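Local structure of Dye-decolorizing peroxidase Tfu_3078 (Thermobifida fusca, 5FW4) at residues A[120-125]-A[135-140]; A[213-218]-A[277-282]; A[295-298]-A[304-307]. The protein is a heme b peroxidase that uses hydrogen peroxide to oxidise many compounds, most readily anthraquinone dyes, although its physiological substrate is unknown. One frame throughout, in Å; residues are numbered along the deposited sequence.

Contact 1 (A[120-125]-A[135-140]); sequences EESPHD and LLPASL
A chi1 of 43° places CG of H124 between its own backbone N and carbonyl carbon and turns the imidazole toward L135, while L140 has its CG anti to N (chi1 178°), which carries CD2 to P123. The first segment runs into the start of helix 123-126, in the ferredoxin-like N-terminal half. S122 is the N-cap of this helix, proline suits the first turn because no amide hydrogen is needed there, and D125 OD2 accepts the N-H of S122 (3.0 Å), while S122 OG makes no capping bond. It binds R63 and two waters instead, and a small hydroxyl suits a place where waters bridge the two segments. One water donates to P137 O, and the other donates to L135 O (2.9 Å). The latter carbonyl also lies at the edge of the H124 ring, near its plane, where H124 NE2 gives it a bent, weak hydrogen bond of 3.2 Å. The other ring nitrogen, ND1, is bonded to S132, so both nitrogens of the imidazole have partners. Helix 193-205 packs against the apolar side, with A198 at P123, V195 at L135 and A199 at L140. R222 and R228 of the second subunit pack against L135 and L136. Where the two segments meet without polar groups, P123 CD rests 3.9 Å from L140 CD2.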
ATOM      1  N   GLU A 120      11.486 -16.735  13.178  1.00 37.39           N
ATOM      2  CA  GLU A 120      11.337 -18.182  13.179  1.00 38.34           C
ATOM      3  C   GLU A 120       9.866 -18.594  13.097  1.00 34.83           C
ATOM      4  O   GLU A 120       9.561 -19.712  12.722  1.00 34.25           O
ATOM      5  CB  GLU A 120      11.992 -18.800  14.418  1.00 43.31           C
ATOM      6  CG  GLU A 120      13.355 -18.224  14.831  1.00 48.42           C
ATOM      7  CD  GLU A 120      14.538 -18.651  13.946  1.00 50.42           C
ATOM      8  OE1 GLU A 120      14.325 -19.226  12.853  1.00 52.14           O
ATOM      9  OE2 GLU A 120      15.696 -18.410  14.352  1.00 52.02           O
ATOM     10  N   GLU A 121       8.962 -17.692  13.456  1.00 32.45           N
ATOM     11  CA  GLU A 121       7.525 -17.939  13.372  1.00 31.90           C
ATOM     12  C   GLU A 121       6.809 -16.791  12.707  1.00 29.61           C
ATOM     13  O   GLU A 121       7.329 -15.681  12.635  1.00 30.44           O
ATOM     14  CB  GLU A 121       6.945 -18.108  14.775  1.00 33.81           C
ATOM     15  CG  GLU A 121       7.932 -18.660  15.776  1.00 36.30           C
ATOM     16  CD  GLU A 121       7.361 -18.689  17.183  1.00 38.15           C
ATOM     17  OE1 GLU A 121       6.267 -19.262  17.346  1.00 38.30           O
ATOM     18  OE2 GLU A 121       8.008 -18.135  18.102  1.00 38.60           O
ATOM     19  N   SER A 122       5.593 -17.055  12.250  1.00 28.50           N
ATOM     20  CA  SER A 122       4.756 -16.051  11.622  1.00 28.34           C
ATOM     21  C   SER A 122       3.867 -15.387  12.659  1.00 28.76           C
ATOM     22  O   SER A 122       3.622 -15.957  13.759  1.00 28.67           O
ATOM     23  CB  SER A 122       3.905 -16.669  10.490  1.00 28.67           C
ATOM     24  OG  SER A 122       4.702 -17.426   9.600  1.00 28.59           O
ATOM     25  N   PRO A 123       3.357 -14.193  12.334  1.00 27.70           N
ATOM     26  CA  PRO A 123       2.506 -13.515  13.316  1.00 27.76           C
ATOM     27  C   PRO A 123       1.386 -14.386  13.839  1.00 30.68           C
ATOM     28  O   PRO A 123       1.057 -14.277  14.997  1.00 32.03           O
ATOM     29  CB  PRO A 123       1.937 -12.336  12.542  1.00 27.69           C
ATOM     30  CG  PRO A 123       2.962 -12.056  11.469  1.00 25.82           C
ATOM     31  CD  PRO A 123       3.482 -13.416  11.072  1.00 26.52           C
ATOM     32  N   HIS A 124       0.804 -15.229  12.982  1.00 32.38           N
ATOM     33  CA  HIS A 124      -0.343 -16.047  13.371  1.00 35.35           C
ATOM     34  C   HIS A 124       0.069 -17.261  14.201  1.00 38.67           C
ATOM     35  O   HIS A 124      -0.795 -17.903  14.810  1.00 37.55           O
ATOM     36  CB  HIS A 124      -1.202 -16.474  12.169  1.00 34.84           C
ATOM     37  CG  HIS A 124      -0.419 -16.921  10.977  1.00 34.79           C
ATOM     38  ND1 HIS A 124       0.253 -16.042  10.147  1.00 34.80           N
ATOM     39  CD2 HIS A 124      -0.230 -18.156  10.450  1.00 35.55           C
ATOM     40  CE1 HIS A 124       0.832 -16.719   9.171  1.00 33.75           C
ATOM     41  NE2 HIS A 124       0.549 -18.001   9.326  1.00 35.51           N
ATOM     42  N   ASP A 125       1.368 -17.568  14.250  1.00 39.17           N
ATOM     43  CA  ASP A 125       1.889 -18.536  15.251  1.00 42.10           C
ATOM     44  C   ASP A 125       2.044 -17.875  16.636  1.00 42.85           C
ATOM     45  O   ASP A 125       1.920 -18.526  17.681  1.00 42.63           O
ATOM     46  CB  ASP A 125       3.234 -19.120  14.792  1.00 43.72           C
ATOM     47  CG  ASP A 125       3.157 -19.768  13.417  1.00 43.38           C
ATOM     48  OD1 ASP A 125       2.141 -20.434  13.132  1.00 44.52           O
ATOM     49  OD2 ASP A 125       4.112 -19.605  12.616  1.00 42.61           O
ATOM     50  N   LEU A 135      -1.396 -17.948   5.907  1.00 21.81           N
ATOM     51  CA  LEU A 135      -0.427 -17.441   4.903  1.00 21.94           C
ATOM     52  C   LEU A 135       0.979 -18.034   5.137  1.00 22.35           C
ATOM     53  O   LEU A 135       1.315 -18.466   6.262  1.00 23.00           O
ATOM     54  CB  LEU A 135      -0.398 -15.926   4.951  1.00 21.14           C
ATOM     55  CG  LEU A 135      -1.721 -15.187   4.736  1.00 21.48           C
ATOM     56  CD1 LEU A 135      -1.516 -13.686   4.786  1.00 21.38           C
ATOM     57  CD2 LEU A 135      -2.415 -15.542   3.433  1.00 22.01           C
ATOM     58  N   LEU A 136       1.793 -18.054   4.077  1.00 21.13           N
ATOM     59  CA  LEU A 136       3.166 -18.558   4.104  1.00 21.48           C
ATOM     60  C   LEU A 136       4.078 -17.535   4.784  1.00 20.81           C
ATOM     61  O   LEU A 136       3.667 -16.423   5.029  1.00 20.76           O
ATOM     62  CB  LEU A 136       3.629 -18.851   2.644  1.00 23.21           C
ATOM     63  CG  LEU A 136       2.881 -20.001   1.958  1.00 24.29           C
ATOM     64  CD1 LEU A 136       3.262 -20.081   0.480  1.00 24.98           C
ATOM     65  CD2 LEU A 136       3.113 -21.326   2.672  1.00 25.59           C
ATOM     66  N   PRO A 137       5.332 -17.887   5.073  1.00 21.12           N
ATOM     67  CA  PRO A 137       6.135 -16.986   5.895  1.00 21.26           C
ATOM     68  C   PRO A 137       6.506 -15.633   5.265  1.00 20.11           C
ATOM     69  O   PRO A 137       6.648 -14.629   5.967  1.00 20.44           O
ATOM     70  CB  PRO A 137       7.383 -17.822   6.177  1.00 22.32           C
ATOM     71  CG  PRO A 137       6.889 -19.222   6.135  1.00 23.51           C
ATOM     72  CD  PRO A 137       5.935 -19.227   4.993  1.00 22.46           C
ATOM     73  N   ALA A 138       6.612 -15.636   3.947  1.00 20.08           N
ATOM     74  CA  ALA A 138       6.801 -14.412   3.120  1.00 19.22           C
ATOM     75  C   ALA A 138       7.992 -13.585   3.514  1.00 19.47           C
ATOM     76  O   ALA A 138       7.887 -12.348   3.550  1.00 19.59           O
ATOM     77  CB  ALA A 138       5.549 -13.548   3.120  1.00 18.08           C
ATOM     78  N   SER A 139       9.107 -14.254   3.810  1.00 19.73           N
ATOM     79  CA  SER A 139      10.348 -13.590   4.086  1.00 19.65           C
ATOM     80  C   SER A 139      10.251 -12.495   5.137  1.00 20.43           C
ATOM     81  O   SER A 139      10.902 -11.477   5.027  1.00 19.75           O
ATOM     82  CB  SER A 139      10.926 -13.015   2.746  1.00 18.90           C
ATOM     83  OG  SER A 139      11.082 -14.084   1.863  1.00 19.71           O
ATOM     84  N   LEU A 140       9.471 -12.695   6.214  1.00 20.33           N
ATOM     85  CA  LEU A 140       9.330 -11.630   7.184  1.00 20.17           C
ATOM     86  C   LEU A 140      10.648 -11.332   7.889  1.00 19.84           C
ATOM     87  O   LEU A 140      11.399 -12.246   8.264  1.00 20.15           O
ATOM     88  CB  LEU A 140       8.248 -11.985   8.209  1.00 20.93           C
ATOM     89  CG  LEU A 140       7.958 -11.019   9.344  1.00 20.80           C
ATOM     90  CD1 LEU A 140       7.399  -9.700   8.901  1.00 19.46           C
ATOM     91  CD2 LEU A 140       6.960 -11.753  10.275  1.00 20.92           C
TER
HETATM   92  O   HOH W   1       6.192 -14.881   8.517  1.00 21.28           O
HETATM   93  O   HOH W   2       3.593 -19.085   7.901  1.00 29.16           O

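Contact 2 (A[213-218]-A[277-282]); sequences VRWSLR and LVVRRI. With HEM (protoporphyrin IX containing Fe), chain C.
R281 NH2 forms a salt bridge with D370 OD1, and the same arginine makes a cation-pi contact with W179; held in this way, its long chain offers L217 both aliphatic carbons and a guanidinium face. The two side chains cross at about a right angle. L217 CD2 packs on R281 CG at 3.8 Å, and L217 CD1 sits over one face of the guanidinium, 3.9 Å above its plane and displaced toward the rim. Arginine suits this buried place because its methylenes pack against a leucine while its charge is met by D370; with CG anti to the backbone N (chi1 -177°) and the chain extended from CG to NE, it runs past the L217 methyls. Replacing R281 by an alanine would probably cost D370 this cationic partner and open a gap beside those methyls. The second point of contact is wholly apolar: V279 CG1 meets the indole edge of W215 at CH2 (4.0 Å), near the ring plane, and the valine's other methyl lies only slightly farther from the same carbon. The indole N-H is not wasted, since NE1 bonds G181 O. R214 and W215 both face A86, forming a classic beta bulge. Beyond the contact, I282 CG2 lies 3.5 Å from the heme vinyl carbon CBB, so strand 275-284 links this interface to the cofactor pocket. The contact joins the two ferredoxin-like halves of the DyP fold. Strand 211-220, an outer strand beside 81-89 in the N-terminal sheet, meets strand 275-284, which lies between 369-379 and 404-414 in the C-terminal sheet; A410 of strand 404-414 touches both W215 and V279, and Y359 of strand 353-363 both L217 and R281.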
ATOM      1  N   VAL A 213       4.033   6.509  17.678  1.00 21.31           N
ATOM      2  CA  VAL A 213       4.466   6.682  16.262  1.00 20.35           C
ATOM      3  C   VAL A 213       4.616   8.137  15.954  1.00 21.10           C
ATOM      4  O   VAL A 213       3.760   8.947  16.282  1.00 21.13           O
ATOM      5  CB  VAL A 213       3.535   5.973  15.262  1.00 19.51           C
ATOM      6  CG1 VAL A 213       3.954   6.218  13.815  1.00 18.04           C
ATOM      7  CG2 VAL A 213       3.613   4.481  15.454  1.00 20.09           C
ATOM      8  N   ARG A 214       5.725   8.477  15.290  1.00 22.59           N
ATOM      9  CA  ARG A 214       6.047   9.838  14.948  1.00 22.69           C
ATOM     10  C   ARG A 214       5.701  10.040  13.463  1.00 21.13           C
ATOM     11  O   ARG A 214       4.937  10.948  13.126  1.00 20.50           O
ATOM     12  CB  ARG A 214       7.511  10.125  15.178  1.00 24.18           C
ATOM     13  CG  ARG A 214       7.937  11.533  14.751  1.00 24.56           C
ATOM     14  CD  ARG A 214       9.442  11.647  14.876  1.00 26.20           C
ATOM     15  NE  ARG A 214       9.934  12.982  14.582  1.00 26.17           N
ATOM     16  CZ  ARG A 214       9.962  13.997  15.448  1.00 29.59           C
ATOM     17  NH1 ARG A 214       9.523  13.858  16.708  1.00 29.22           N
ATOM     18  NH2 ARG A 214      10.442  15.177  15.066  1.00 32.32           N
ATOM     19  N   TRP A 215       6.204   9.148  12.619  1.00 20.38           N
ATOM     20  CA  TRP A 215       5.752   9.065  11.222  1.00 20.22           C
ATOM     21  C   TRP A 215       5.963   7.677  10.716  1.00 18.90           C
ATOM     22  O   TRP A 215       6.802   6.940  11.212  1.00 18.99           O
ATOM     23  CB  TRP A 215       6.487  10.078  10.321  1.00 20.28           C
ATOM     24  CG  TRP A 215       7.970   9.929  10.282  1.00 21.47           C
ATOM     25  CD1 TRP A 215       8.876  10.577  11.054  1.00 22.03           C
ATOM     26  CD2 TRP A 215       8.722   9.062   9.425  1.00 22.45           C
ATOM     27  NE1 TRP A 215      10.144  10.178  10.733  1.00 22.09           N
ATOM     28  CE2 TRP A 215      10.082   9.252   9.735  1.00 22.12           C
ATOM     29  CE3 TRP A 215       8.378   8.165   8.404  1.00 22.00           C
ATOM     30  CZ2 TRP A 215      11.100   8.559   9.082  1.00 22.30           C
ATOM     31  CZ3 TRP A 215       9.383   7.482   7.748  1.00 20.93           C
ATOM     32  CH2 TRP A 215      10.733   7.678   8.093  1.00 21.69           C
ATOM     33  N   SER A 216       5.207   7.312   9.710  1.00 18.92           N
ATOM     34  CA  SER A 216       5.431   6.030   9.039  1.00 19.89           C
ATOM     35  C   SER A 216       5.096   6.090   7.567  1.00 18.85           C
ATOM     36  O   SER A 216       4.263   6.883   7.166  1.00 21.05           O
ATOM     37  CB  SER A 216       4.549   4.928   9.627  1.00 19.58           C
ATOM     38  OG  SER A 216       3.211   5.242   9.379  1.00 21.89           O
ATOM     39  N   LEU A 217       5.657   5.156   6.811  1.00 18.85           N
ATOM     40  CA  LEU A 217       5.381   5.036   5.385  1.00 17.15           C
ATOM     41  C   LEU A 217       5.550   3.615   4.921  1.00 15.08           C
ATOM     42  O   LEU A 217       6.565   2.986   5.148  1.00 16.09           O
ATOM     43  CB  LEU A 217       6.281   6.010   4.592  1.00 18.11           C
ATOM     44  CG  LEU A 217       5.936   6.117   3.102  1.00 18.58           C
ATOM     45  CD1 LEU A 217       4.531   6.572   2.787  1.00 19.61           C
ATOM     46  CD2 LEU A 217       6.920   7.059   2.428  1.00 20.33           C
ATOM     47  N   ARG A 218       4.539   3.108   4.250  1.00 14.66           N
ATOM     48  CA  ARG A 218       4.586   1.815   3.592  1.00 15.34           C
ATOM     49  C   ARG A 218       5.168   2.011   2.128  1.00 17.12           C
ATOM     50  O   ARG A 218       4.804   2.971   1.473  1.00 20.63           O
ATOM     51  CB  ARG A 218       3.183   1.302   3.505  1.00 15.15           C
ATOM     52  CG  ARG A 218       2.599   1.008   4.901  1.00 15.86           C
ATOM     53  CD  ARG A 218       1.195   0.535   4.692  1.00 16.16           C
ATOM     54  NE  ARG A 218       1.123  -0.785   4.143  1.00 17.14           N
ATOM     55  CZ  ARG A 218       0.439  -1.129   3.064  1.00 19.85           C
ATOM     56  NH1 ARG A 218      -0.209  -0.225   2.346  1.00 24.05           N
ATOM     57  NH2 ARG A 218       0.472  -2.374   2.648  1.00 20.45           N
ATOM     58  N   LEU A 277      21.437   3.943   8.625  1.00 24.01           N
ATOM     59  CA  LEU A 277      20.363   4.098   7.661  1.00 25.16           C
ATOM     60  C   LEU A 277      19.992   5.564   7.508  1.00 23.89           C
ATOM     61  O   LEU A 277      19.602   6.227   8.482  1.00 23.26           O
ATOM     62  CB  LEU A 277      19.108   3.317   8.122  1.00 25.69           C
ATOM     63  CG  LEU A 277      17.830   3.544   7.297  1.00 25.60           C
ATOM     64  CD1 LEU A 277      17.964   2.998   5.900  1.00 26.81           C
ATOM     65  CD2 LEU A 277      16.617   2.911   7.980  1.00 26.74           C
ATOM     66  N   VAL A 278      20.135   6.092   6.285  1.00 22.69           N
ATOM     67  CA  VAL A 278      19.511   7.338   5.955  1.00 22.86           C
ATOM     68  C   VAL A 278      18.247   7.022   5.186  1.00 23.28           C
ATOM     69  O   VAL A 278      18.294   6.340   4.135  1.00 23.67           O
ATOM     70  CB  VAL A 278      20.412   8.271   5.114  1.00 23.36           C
ATOM     71  CG1 VAL A 278      19.633   9.504   4.718  1.00 24.18           C
ATOM     72  CG2 VAL A 278      21.666   8.646   5.891  1.00 24.48           C
ATOM     73  N   VAL A 279      17.114   7.514   5.697  1.00 21.56           N
ATOM     74  CA  VAL A 279      15.855   7.376   4.985  1.00 22.28           C
ATOM     75  C   VAL A 279      15.396   8.727   4.506  1.00 21.53           C
ATOM     76  O   VAL A 279      15.428   9.724   5.241  1.00 21.98           O
ATOM     77  CB  VAL A 279      14.757   6.631   5.790  1.00 23.26           C
ATOM     78  CG1 VAL A 279      14.613   7.182   7.171  1.00 25.73           C
ATOM     79  CG2 VAL A 279      13.418   6.675   5.075  1.00 22.98           C
ATOM     80  N   ARG A 280      14.967   8.763   3.251  1.00 20.48           N
ATOM     81  CA  ARG A 280      14.412   9.978   2.693  1.00 20.06           C
ATOM     82  C   ARG A 280      13.108   9.628   1.983  1.00 18.38           C
ATOM     83  O   ARG A 280      13.051   8.665   1.197  1.00 18.05           O
ATOM     84  CB  ARG A 280      15.432  10.619   1.712  1.00 20.66           C
ATOM     85  CG  ARG A 280      16.814  10.899   2.286  1.00 21.64           C
ATOM     86  CD  ARG A 280      16.846  12.138   3.186  1.00 23.20           C
ATOM     87  NE  ARG A 280      16.951  13.360   2.374  1.00 24.26           N
ATOM     88  CZ  ARG A 280      17.353  14.553   2.792  1.00 25.98           C
ATOM     89  NH1 ARG A 280      17.720  14.762   4.044  1.00 27.20           N
ATOM     90  NH2 ARG A 280      17.425  15.554   1.908  1.00 26.93           N
ATOM     91  N   ARG A 281      12.064  10.378   2.273  1.00 18.08           N
ATOM     92  CA  ARG A 281      10.824  10.272   1.541  1.00 18.68           C
ATOM     93  C   ARG A 281      10.958  11.264   0.379  1.00 18.32           C
ATOM     94  O   ARG A 281      10.994  12.450   0.600  1.00 19.86           O
ATOM     95  CB  ARG A 281       9.639  10.655   2.397  1.00 19.31           C
ATOM     96  CG  ARG A 281       8.304  10.493   1.702  1.00 20.03           C
ATOM     97  CD  ARG A 281       7.220  11.081   2.548  1.00 21.53           C
ATOM     98  NE  ARG A 281       5.908  11.117   1.906  1.00 21.11           N
ATOM     99  CZ  ARG A 281       4.773  10.815   2.506  1.00 23.13           C
ATOM    100  NH1 ARG A 281       4.774  10.405   3.769  1.00 23.76           N
ATOM    101  NH2 ARG A 281       3.632  10.891   1.838  1.00 22.55           N
ATOM    102  N   ILE A 282      11.019  10.742  -0.824  1.00 18.05           N
ATOM    103  CA  ILE A 282      11.268  11.616  -2.024  1.00 18.06           C
ATOM    104  C   ILE A 282      10.091  11.545  -2.958  1.00 16.62           C
ATOM    105  O   ILE A 282       9.873  10.530  -3.606  1.00 16.95           O
ATOM    106  CB  ILE A 282      12.472  11.166  -2.790  1.00 18.95           C
ATOM    107  CG1 ILE A 282      13.634  10.861  -1.886  1.00 19.61           C
ATOM    108  CG2 ILE A 282      12.857  12.225  -3.838  1.00 18.49           C
ATOM    109  CD1 ILE A 282      14.058  12.016  -1.125  1.00 22.66           C
TER
HETATM  110  CHA HEM C 401      21.944   5.423  -9.107  1.00 21.92           C
HETATM  111  CHB HEM C 401      17.323   6.851  -9.346  1.00 20.25           C
HETATM  112  CHC HEM C 401      18.009   9.495  -5.357  1.00 22.21           C
HETATM  113  CHD HEM C 401      22.548   7.853  -4.972  1.00 23.85           C
HETATM  114  C1A HEM C 401      20.638   5.589  -9.497  1.00 22.75           C
HETATM  115  C2A HEM C 401      20.096   5.017 -10.665  1.00 23.03           C
HETATM  116  C3A HEM C 401      18.809   5.439 -10.739  1.00 20.54           C
HETATM  117  C4A HEM C 401      18.544   6.252  -9.630  1.00 21.45           C
HETATM  118  CMA HEM C 401      17.810   5.075 -11.771  1.00 19.67           C
HETATM  119  CAA HEM C 401      20.821   4.154 -11.666  1.00 25.71           C
HETATM  120  CBA HEM C 401      20.714   2.661 -11.376  1.00 28.09           C
HETATM  121  CGA HEM C 401      21.531   2.277 -10.177  1.00 30.44           C
HETATM  122  O1A HEM C 401      20.924   1.999  -9.107  1.00 27.33           O
HETATM  123  O2A HEM C 401      22.784   2.230 -10.263  1.00 29.40           O
HETATM  124  C1B HEM C 401      17.127   7.715  -8.254  1.00 21.08           C
HETATM  125  C2B HEM C 401      15.898   8.361  -7.978  1.00 21.02           C
HETATM  126  C3B HEM C 401      16.066   9.114  -6.847  1.00 22.50           C
HETATM  127  C4B HEM C 401      17.453   8.885  -6.441  1.00 22.45           C
HETATM  128  CMB HEM C 401      14.641   8.209  -8.788  1.00 19.85           C
HETATM  129  CAB HEM C 401      15.125   9.936  -6.077  1.00 24.53           C
HETATM  130  CBB HEM C 401      13.806   9.932  -6.274  1.00 26.79           C
HETATM  131  C1C HEM C 401      19.290   9.288  -4.899  1.00 23.26           C
HETATM  132  C2C HEM C 401      19.813   9.860  -3.759  1.00 21.89           C
HETATM  133  C3C HEM C 401      21.108   9.371  -3.642  1.00 21.53           C
HETATM  134  C4C HEM C 401      21.357   8.512  -4.737  1.00 22.10           C
HETATM  135  CMC HEM C 401      19.023  10.799  -2.884  1.00 22.04           C
HETATM  136  CAC HEM C 401      22.187   9.640  -2.704  1.00 20.27           C
HETATM  137  CBC HEM C 401      22.235  10.712  -1.976  1.00 23.95           C
HETATM  138  C1D HEM C 401      22.695   7.047  -6.114  1.00 25.23           C
HETATM  139  C2D HEM C 401      23.967   6.370  -6.391  1.00 24.53           C
HETATM  140  C3D HEM C 401      23.796   5.702  -7.555  1.00 25.19           C
HETATM  141  C4D HEM C 401      22.429   5.996  -7.970  1.00 23.51           C
HETATM  142  CMD HEM C 401      25.233   6.373  -5.550  1.00 25.45           C
HETATM  143  CAD HEM C 401      24.829   4.832  -8.244  1.00 25.69           C
HETATM  144  CBD HEM C 401      25.773   5.733  -9.044  1.00 27.31           C
HETATM  145  CGD HEM C 401      26.908   4.922  -9.631  1.00 28.99           C
HETATM  146  O1D HEM C 401      27.897   4.578  -8.955  1.00 28.38           O
HETATM  147  O2D HEM C 401      26.833   4.575 -10.829  1.00 29.23           O
HETATM  148  NA  HEM C 401      19.674   6.355  -8.873  1.00 22.80           N
HETATM  149  NB  HEM C 401      18.013   8.049  -7.318  1.00 22.80           N
HETATM  150  NC  HEM C 401      20.246   8.513  -5.494  1.00 24.67           N
HETATM  151  ND  HEM C 401      21.772   6.806  -7.081  1.00 23.54           N
HETATM  152 FE   HEM C 401      19.989   7.446  -7.236  1.00 24.71          FE

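Contact 3 (A[295-298]-A[304-307]); sequences AARE and RLDT
E298 and L305 make the tight part of this contact, where a buried glutamate at the helix surface meets the chain that folds back after it. E298 OE2 receives the backbone N-H of L305 at 3.0 Å and 158°, arriving on the anti side of the carboxylate and only 15° out of its plane. The extended glutamate chain is long enough to bring that oxygen to the loop while E298 CG, a methylene, packs on L305 CG (4.0 Å). Leucine is well chosen here, for L305 CD1 also crosses the aliphatic stem of R297, meeting R297 CD at 4.0 Å, while R297 NE is hydrogen-bonded to L292 O.

The solvent side is looser and ionic. A water donates to E298 OE2 at 2.5 Å. R304 is bent at chi3 so that E298 OE2 lies above one guanidinium face, offset toward its rim, with the carboxylate and guanidinium planes 61° apart; the salt bridge from E298 OE1 to R304 NH1 is long (3.6 Å), an attraction of charges with no N-H aimed at the oxygen. R304 NH2 forms a salt bridge with OD2 of exposed D306 (2.6 Å), its hydrogen bond weak, completing a three-residue salt-bridge network. The arginine probably offsets the repulsion between the two acids.

Helix 294-301 is thus tied to the loop that leads toward helix 338-342. L311 touches both E298 and R304, R235 holds the carbonyls of L305 and D306, and the side chain of L305 lies about 7 Å from the heme; E128 and G129 of the second subunit pack against R297 and L305.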
ATOM      1  N   ALA A 295      14.043   9.368 -24.629  1.00 30.47           N
ATOM      2  CA  ALA A 295      15.419   9.813 -24.711  1.00 30.73           C
ATOM      3  C   ALA A 295      15.766  10.834 -23.635  1.00 30.46           C
ATOM      4  O   ALA A 295      16.824  10.753 -23.002  1.00 31.62           O
ATOM      5  CB  ALA A 295      15.699  10.404 -26.126  1.00 32.06           C
ATOM      6  N   ALA A 296      14.904  11.825 -23.437  1.00 30.02           N
ATOM      7  CA  ALA A 296      15.179  12.854 -22.444  1.00 29.58           C
ATOM      8  C   ALA A 296      15.240  12.283 -21.026  1.00 28.12           C
ATOM      9  O   ALA A 296      16.091  12.658 -20.237  1.00 26.71           O
ATOM     10  CB  ALA A 296      14.126  13.958 -22.498  1.00 30.03           C
ATOM     11  N   ARG A 297      14.336  11.370 -20.730  1.00 28.67           N
ATOM     12  CA  ARG A 297      14.315  10.700 -19.396  1.00 28.19           C
ATOM     13  C   ARG A 297      15.631   9.982 -19.139  1.00 28.54           C
ATOM     14  O   ARG A 297      16.260  10.121 -18.091  1.00 27.36           O
ATOM     15  CB  ARG A 297      13.184   9.700 -19.355  1.00 27.37           C
ATOM     16  CG  ARG A 297      11.793  10.324 -19.415  1.00 28.75           C
ATOM     17  CD  ARG A 297      10.743   9.232 -19.643  1.00 29.84           C
ATOM     18  NE  ARG A 297       9.421   9.765 -19.930  1.00 31.84           N
ATOM     19  CZ  ARG A 297       8.271   9.099 -19.788  1.00 36.59           C
ATOM     20  NH1 ARG A 297       8.228   7.825 -19.398  1.00 34.39           N
ATOM     21  NH2 ARG A 297       7.129   9.723 -20.058  1.00 40.69           N
ATOM     22  N   GLU A 298      16.095   9.290 -20.172  1.00 30.77           N
ATOM     23  CA  GLU A 298      17.335   8.549 -20.080  1.00 30.99           C
ATOM     24  C   GLU A 298      18.503   9.506 -19.846  1.00 31.49           C
ATOM     25  O   GLU A 298      19.435   9.174 -19.097  1.00 28.65           O
ATOM     26  CB  GLU A 298      17.532   7.628 -21.312  1.00 32.12           C
ATOM     27  CG  GLU A 298      16.403   6.625 -21.533  1.00 31.76           C
ATOM     28  CD  GLU A 298      16.485   5.813 -22.833  1.00 33.36           C
ATOM     29  OE1 GLU A 298      16.827   6.353 -23.929  1.00 35.34           O
ATOM     30  OE2 GLU A 298      16.157   4.610 -22.779  1.00 32.60           O
ATOM     31  N   ARG A 304      19.613   3.817 -19.712  1.00 28.72           N
ATOM     32  CA  ARG A 304      18.479   3.606 -20.605  1.00 30.62           C
ATOM     33  C   ARG A 304      17.383   3.001 -19.778  1.00 30.00           C
ATOM     34  O   ARG A 304      17.684   2.286 -18.824  1.00 28.47           O
ATOM     35  CB  ARG A 304      18.856   2.643 -21.730  1.00 33.23           C
ATOM     36  CG  ARG A 304      19.982   3.164 -22.623  1.00 36.21           C
ATOM     37  CD  ARG A 304      20.383   2.186 -23.719  1.00 38.44           C
ATOM     38  NE  ARG A 304      19.267   1.621 -24.481  1.00 40.62           N
ATOM     39  CZ  ARG A 304      18.463   2.306 -25.304  1.00 44.50           C
ATOM     40  NH1 ARG A 304      18.604   3.616 -25.477  1.00 47.76           N
ATOM     41  NH2 ARG A 304      17.492   1.681 -25.962  1.00 45.33           N
ATOM     42  N   LEU A 305      16.134   3.263 -20.151  1.00 30.10           N
ATOM     43  CA  LEU A 305      14.984   2.672 -19.429  1.00 29.64           C
ATOM     44  C   LEU A 305      14.750   1.194 -19.747  1.00 30.45           C
ATOM     45  O   LEU A 305      14.372   0.412 -18.858  1.00 31.93           O
ATOM     46  CB  LEU A 305      13.706   3.461 -19.729  1.00 29.13           C
ATOM     47  CG  LEU A 305      13.631   4.879 -19.156  1.00 28.60           C
ATOM     48  CD1 LEU A 305      12.550   5.690 -19.853  1.00 29.55           C
ATOM     49  CD2 LEU A 305      13.373   4.860 -17.654  1.00 27.67           C
ATOM     50  N   ASP A 306      14.957   0.809 -21.004  1.00 32.14           N
ATOM     51  CA  ASP A 306      14.624  -0.545 -21.469  1.00 32.94           C
ATOM     52  C   ASP A 306      15.480  -1.588 -20.765  1.00 33.01           C
ATOM     53  O   ASP A 306      14.935  -2.495 -20.129  1.00 33.15           O
ATOM     54  CB  ASP A 306      14.637  -0.694 -23.020  1.00 35.15           C
ATOM     55  CG  ASP A 306      15.935  -0.245 -23.689  1.00 37.60           C
ATOM     56  OD1 ASP A 306      16.938   0.062 -23.012  1.00 36.71           O
ATOM     57  OD2 ASP A 306      15.937  -0.193 -24.959  1.00 37.98           O
ATOM     58  N   THR A 307      16.788  -1.377 -20.762  1.00 31.51           N
ATOM     59  CA  THR A 307      17.781  -2.352 -20.295  1.00 31.09           C
ATOM     60  C   THR A 307      18.572  -1.893 -19.084  1.00 31.51           C
ATOM     61  O   THR A 307      19.293  -2.690 -18.493  1.00 34.13           O
ATOM     62  CB  THR A 307      18.867  -2.594 -21.376  1.00 33.05           C
ATOM     63  OG1 THR A 307      19.602  -1.391 -21.523  1.00 30.11           O
ATOM     64  CG2 THR A 307      18.267  -2.993 -22.728  1.00 33.37           C
TER
HETATM   65  O   HOH W   3      14.628   2.849 -23.615  1.00 39.05           O

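In the fold
From the N terminus, contact 1 comes first and closes a short loop, holding the start of helix 123-126 against the chain about to enter strand 141-146 of the N-terminal sheet. Contact 2 is the long-range one: 58 residues separate its two segments, and it brings the N-terminal and C-terminal sheets together. Contact 3 closes another short loop, just after helix 294-301 in the C-terminal half. The three follow in series, so none nests in or crosses another, and none touches another: the centres of contacts 1 and 3 are about 39 Å apart, with that of contact 2 about 24 and 28 Å from them. All three also meet the second subunit.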